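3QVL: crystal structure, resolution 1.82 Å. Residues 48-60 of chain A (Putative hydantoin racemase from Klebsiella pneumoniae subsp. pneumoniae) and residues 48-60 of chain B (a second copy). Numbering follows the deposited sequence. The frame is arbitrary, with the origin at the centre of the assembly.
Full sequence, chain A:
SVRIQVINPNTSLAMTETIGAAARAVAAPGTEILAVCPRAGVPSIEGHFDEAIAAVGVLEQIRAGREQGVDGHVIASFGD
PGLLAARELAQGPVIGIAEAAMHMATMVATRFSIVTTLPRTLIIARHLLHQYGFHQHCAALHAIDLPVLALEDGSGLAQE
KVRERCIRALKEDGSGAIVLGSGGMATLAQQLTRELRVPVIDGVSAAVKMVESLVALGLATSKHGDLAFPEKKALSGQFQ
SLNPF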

# COMPACT_ATOMS: atom_id res chain seq x y z
N HIS A 48 -6.90 -21.03 -12.30
CA HIS A 48 -8.12 -20.25 -12.08
C HIS A 48 -9.38 -20.96 -12.58
O HIS A 48 -10.44 -20.86 -11.95
CB HIS A 48 -7.98 -18.87 -12.73
CG HIS A 48 -6.69 -18.17 -12.41
ND1 HIS A 48 -6.54 -17.35 -11.31
CD2 HIS A 48 -5.49 -18.19 -13.03
CE1 HIS A 48 -5.30 -16.89 -11.28
NE2 HIS A 48 -4.64 -17.39 -12.31
N PHE A 49 -9.25 -21.67 -13.70
CA PHE A 49 -10.33 -22.48 -14.26
C PHE A 49 -10.74 -23.58 -13.28
O PHE A 49 -11.93 -23.76 -13.01
CB PHE A 49 -9.89 -23.07 -15.61
CG PHE A 49 -10.86 -24.05 -16.21
CD1 PHE A 49 -11.93 -23.61 -16.98
CD2 PHE A 49 -10.68 -25.42 -16.04
CE1 PHE A 49 -12.83 -24.51 -17.55
CE2 PHE A 49 -11.57 -26.33 -16.61
CZ PHE A 49 -12.64 -25.88 -17.37
N ASP A 50 -9.75 -24.29 -12.75
CA ASP A 50 -9.98 -25.33 -11.75
C ASP A 50 -10.64 -24.77 -10.49
O ASP A 50 -11.53 -25.40 -9.92
CB ASP A 50 -8.66 -26.03 -11.38
CG ASP A 50 -8.06 -26.81 -12.53
OD1 ASP A 50 -8.77 -27.10 -13.52
OD2 ASP A 50 -6.86 -27.16 -12.44
N GLU A 51 -10.20 -23.58 -10.07
CA GLU A 51 -10.74 -22.91 -8.88
C GLU A 51 -12.22 -22.57 -9.01
O GLU A 51 -12.98 -22.73 -8.05
CB GLU A 51 -9.95 -21.64 -8.56
CG GLU A 51 -8.64 -21.88 -7.84
CD GLU A 51 -8.38 -20.85 -6.76
OE1 GLU A 51 -8.48 -19.64 -7.04
OE2 GLU A 51 -8.06 -21.27 -5.63
N ALA A 52 -12.62 -22.09 -10.19
CA ALA A 52 -14.01 -21.73 -10.46
C ALA A 52 -14.94 -22.94 -10.36
O ALA A 52 -16.05 -22.84 -9.83
CB ALA A 52 -14.14 -21.06 -11.82
N ILE A 53 -14.47 -24.08 -10.87
CA ILE A 53 -15.20 -25.34 -10.77
C ILE A 53 -15.27 -25.80 -9.31
O ILE A 53 -16.35 -26.17 -8.83
CB ILE A 53 -14.56 -26.44 -11.66
CG1 ILE A 53 -14.72 -26.08 -13.14
CG2 ILE A 53 -15.18 -27.81 -11.37
CD1 ILE A 53 -13.90 -26.94 -14.08
N ALA A 54 -14.13 -25.76 -8.63
CA ALA A 54 -14.04 -26.17 -7.23
C ALA A 54 -14.95 -25.35 -6.31
O ALA A 54 -15.52 -25.89 -5.36
CB ALA A 54 -12.60 -26.09 -6.75
N ALA A 55 -15.07 -24.06 -6.60
CA ALA A 55 -15.92 -23.15 -5.82
C ALA A 55 -17.38 -23.61 -5.74
O ALA A 55 -17.99 -23.56 -4.68
CB ALA A 55 -15.83 -21.73 -6.37
N VAL A 56 -17.92 -24.05 -6.88
CA VAL A 56 -19.29 -24.56 -6.94
C VAL A 56 -19.42 -25.91 -6.22
O VAL A 56 -20.42 -26.17 -5.55
CB VAL A 56 -19.81 -24.63 -8.40
CG1 VAL A 56 -21.10 -25.44 -8.51
CG2 VAL A 56 -20.04 -23.23 -8.94
N GLY A 57 -18.39 -26.74 -6.34
CA GLY A 57 -18.32 -28.01 -5.61
C GLY A 57 -18.31 -27.81 -4.10
O GLY A 57 -18.94 -28.58 -3.37
N VAL A 58 -17.61 -26.77 -3.65
CA VAL A 58 -17.61 -26.37 -2.24
C VAL A 58 -19.03 -26.02 -1.79
O VAL A 58 -19.50 -26.49 -0.75
CB VAL A 58 -16.64 -25.18 -1.98
CG1 VAL A 58 -16.89 -24.56 -0.60
CG2 VAL A 58 -15.20 -25.63 -2.10
N LEU A 59 -19.72 -25.21 -2.60
CA LEU A 59 -21.08 -24.76 -2.30
C LEU A 59 -22.08 -25.91 -2.19
O LEU A 59 -22.98 -25.88 -1.35
CB LEU A 59 -21.56 -23.73 -3.33
CG LEU A 59 -20.88 -22.36 -3.35
CD1 LEU A 59 -21.38 -21.53 -4.52
CD2 LEU A 59 -21.09 -21.62 -2.03
N GLU A 60 -21.91 -26.92 -3.04
CA GLU A 60 -22.72 -28.13 -2.99
C GLU A 60 -22.57 -28.84 -1.65
O GLU A 60 -23.55 -29.32 -1.07
CB GLU A 60 -22.35 -29.08 -4.14
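Chain B, residues 48-60: HFDEAIAAVGVLE

Residues 48-60 of chain B form a helix, as they do in chain A: phi/psi values cluster near -62/-42, and backbone bonds such as V58(B) N to A54(B) O, 2.8 Å, repeat the i to i-4 pattern. An exact two-fold axis relates the copies. The helix axes approach to 9.0 Å, and their N-to-C directions make an angle of 131° (signed crossing angle -131°), so chain B runs obliquely antiparallel across chain A. The register follows: the CA atoms of A52(A) and V56(B) lie 6.4 Å apart, as do those of V56(A) and A52(B), whereas the CA atoms of F49(A) and L59(B) are 8.2 Å apart.

Apolar packing supplies the direct contacts between side chains. At the centre, V56(A) CG2 meets V56(B) CG2 at 3.7 Å. Further out, L59(B) CD1 lies 3.9 Å from A52(A) CB and 3.9 Å from F49(A) CD1, approaching the ring obliquely; the symmetry mate places L59(A) CD1 3.8 Å from F49(B) CD1. The CA-to-CB bonds of F49(A) and F49(B) point sideways, but the ends of the side chains, in the t rotamer, come nearer the other helix.

The backbone also takes part: V56(B) CG2 rests 3.6 Å from A52(A) O. No direct hydrogen bond joins the two stretches. Instead, one water donates to A52(A) O and A52(B) O, each 2.7 Å from the water O, bridging the two helices.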

# COMPACT_ATOMS: atom_id res chain seq x y z
N HIS B 48 -21.55 -12.87 -3.36
CA HIS B 48 -20.45 -13.80 -3.64
C HIS B 48 -20.94 -15.17 -4.11
O HIS B 48 -20.32 -15.79 -4.98
CB HIS B 48 -19.54 -13.93 -2.42
CG HIS B 48 -19.15 -12.62 -1.81
ND1 HIS B 48 -18.02 -11.92 -2.21
CD2 HIS B 48 -19.73 -11.87 -0.85
CE1 HIS B 48 -17.93 -10.80 -1.51
NE2 HIS B 48 -18.96 -10.74 -0.68
N PHE B 49 -22.05 -15.63 -3.52
CA PHE B 49 -22.70 -16.88 -3.92
C PHE B 49 -23.15 -16.82 -5.38
O PHE B 49 -22.88 -17.73 -6.16
CB PHE B 49 -23.88 -17.17 -2.98
CG PHE B 49 -24.72 -18.35 -3.37
CD1 PHE B 49 -24.36 -19.64 -2.99
CD2 PHE B 49 -25.90 -18.17 -4.09
CE1 PHE B 49 -25.15 -20.74 -3.34
CE2 PHE B 49 -26.69 -19.26 -4.45
CZ PHE B 49 -26.31 -20.54 -4.07
N ASP B 50 -23.83 -15.72 -5.73
CA ASP B 50 -24.27 -15.48 -7.10
C ASP B 50 -23.09 -15.43 -8.08
O ASP B 50 -23.18 -15.97 -9.18
CB ASP B 50 -25.08 -14.18 -7.20
CG ASP B 50 -26.40 -14.24 -6.43
OD1 ASP B 50 -26.86 -15.35 -6.09
OD2 ASP B 50 -26.97 -13.16 -6.19
N GLU B 51 -22.00 -14.79 -7.66
CA GLU B 51 -20.79 -14.67 -8.47
C GLU B 51 -20.15 -16.01 -8.81
O GLU B 51 -19.71 -16.22 -9.94
CB GLU B 51 -19.76 -13.77 -7.79
CG GLU B 51 -20.03 -12.28 -7.94
CD GLU B 51 -18.76 -11.48 -8.18
OE1 GLU B 51 -17.78 -11.66 -7.42
OE2 GLU B 51 -18.75 -10.68 -9.12
N ALA B 52 -20.11 -16.90 -7.82
CA ALA B 52 -19.53 -18.24 -8.00
C ALA B 52 -20.30 -19.05 -9.04
O ALA B 52 -19.71 -19.76 -9.85
CB ALA B 52 -19.46 -18.97 -6.67
N ILE B 53 -21.63 -18.93 -9.00
CA ILE B 53 -22.50 -19.58 -9.98
C ILE B 53 -22.29 -18.97 -11.36
O ILE B 53 -22.14 -19.69 -12.35
CB ILE B 53 -23.99 -19.50 -9.56
CG1 ILE B 53 -24.23 -20.34 -8.30
CG2 ILE B 53 -24.91 -19.96 -10.69
CD1 ILE B 53 -25.58 -20.11 -7.65
N ALA B 54 -22.28 -17.63 -11.41
CA ALA B 54 -22.10 -16.89 -12.66
C ALA B 54 -20.77 -17.21 -13.35
O ALA B 54 -20.71 -17.28 -14.58
CB ALA B 54 -22.22 -15.40 -12.41
N ALA B 55 -19.72 -17.41 -12.55
CA ALA B 55 -18.39 -17.73 -13.06
C ALA B 55 -18.37 -18.99 -13.93
O ALA B 55 -17.74 -19.01 -14.99
CB ALA B 55 -17.39 -17.86 -11.91
N VAL B 56 -19.08 -20.03 -13.48
CA VAL B 56 -19.18 -21.29 -14.23
C VAL B 56 -20.03 -21.11 -15.50
O VAL B 56 -19.72 -21.68 -16.55
CB VAL B 56 -19.70 -22.45 -13.34
CG1 VAL B 56 -20.10 -23.66 -14.17
CG2 VAL B 56 -18.62 -22.84 -12.34
N GLY B 57 -21.08 -20.30 -15.39
CA GLY B 57 -21.92 -19.94 -16.54
C GLY B 57 -21.13 -19.20 -17.61
O GLY B 57 -21.34 -19.43 -18.80
N VAL B 58 -20.23 -18.32 -17.18
CA VAL B 58 -19.31 -17.63 -18.08
C VAL B 58 -18.44 -18.64 -18.83
O VAL B 58 -18.31 -18.57 -20.05
CB VAL B 58 -18.42 -16.60 -17.32
CG1 VAL B 58 -17.25 -16.13 -18.19
CG2 VAL B 58 -19.24 -15.41 -16.86
N LEU B 59 -17.88 -19.60 -18.09
CA LEU B 59 -17.00 -20.63 -18.66
C LEU B 59 -17.70 -21.49 -19.71
O LEU B 59 -17.09 -21.88 -20.71
CB LEU B 59 -16.40 -21.50 -17.56
CG LEU B 59 -15.38 -20.85 -16.61
CD1 LEU B 59 -15.00 -21.81 -15.50
CD2 LEU B 59 -14.15 -20.36 -17.36
N GLU B 60 -18.97 -21.80 -19.46
CA GLU B 60 -19.80 -22.54 -20.41
C GLU B 60 -19.92 -21.79 -21.73
O GLU B 60 -19.84 -22.39 -22.81
CB GLU B 60 -21.19 -22.81 -19.82
O HOH W 1 -17.11 -20.39 -9.42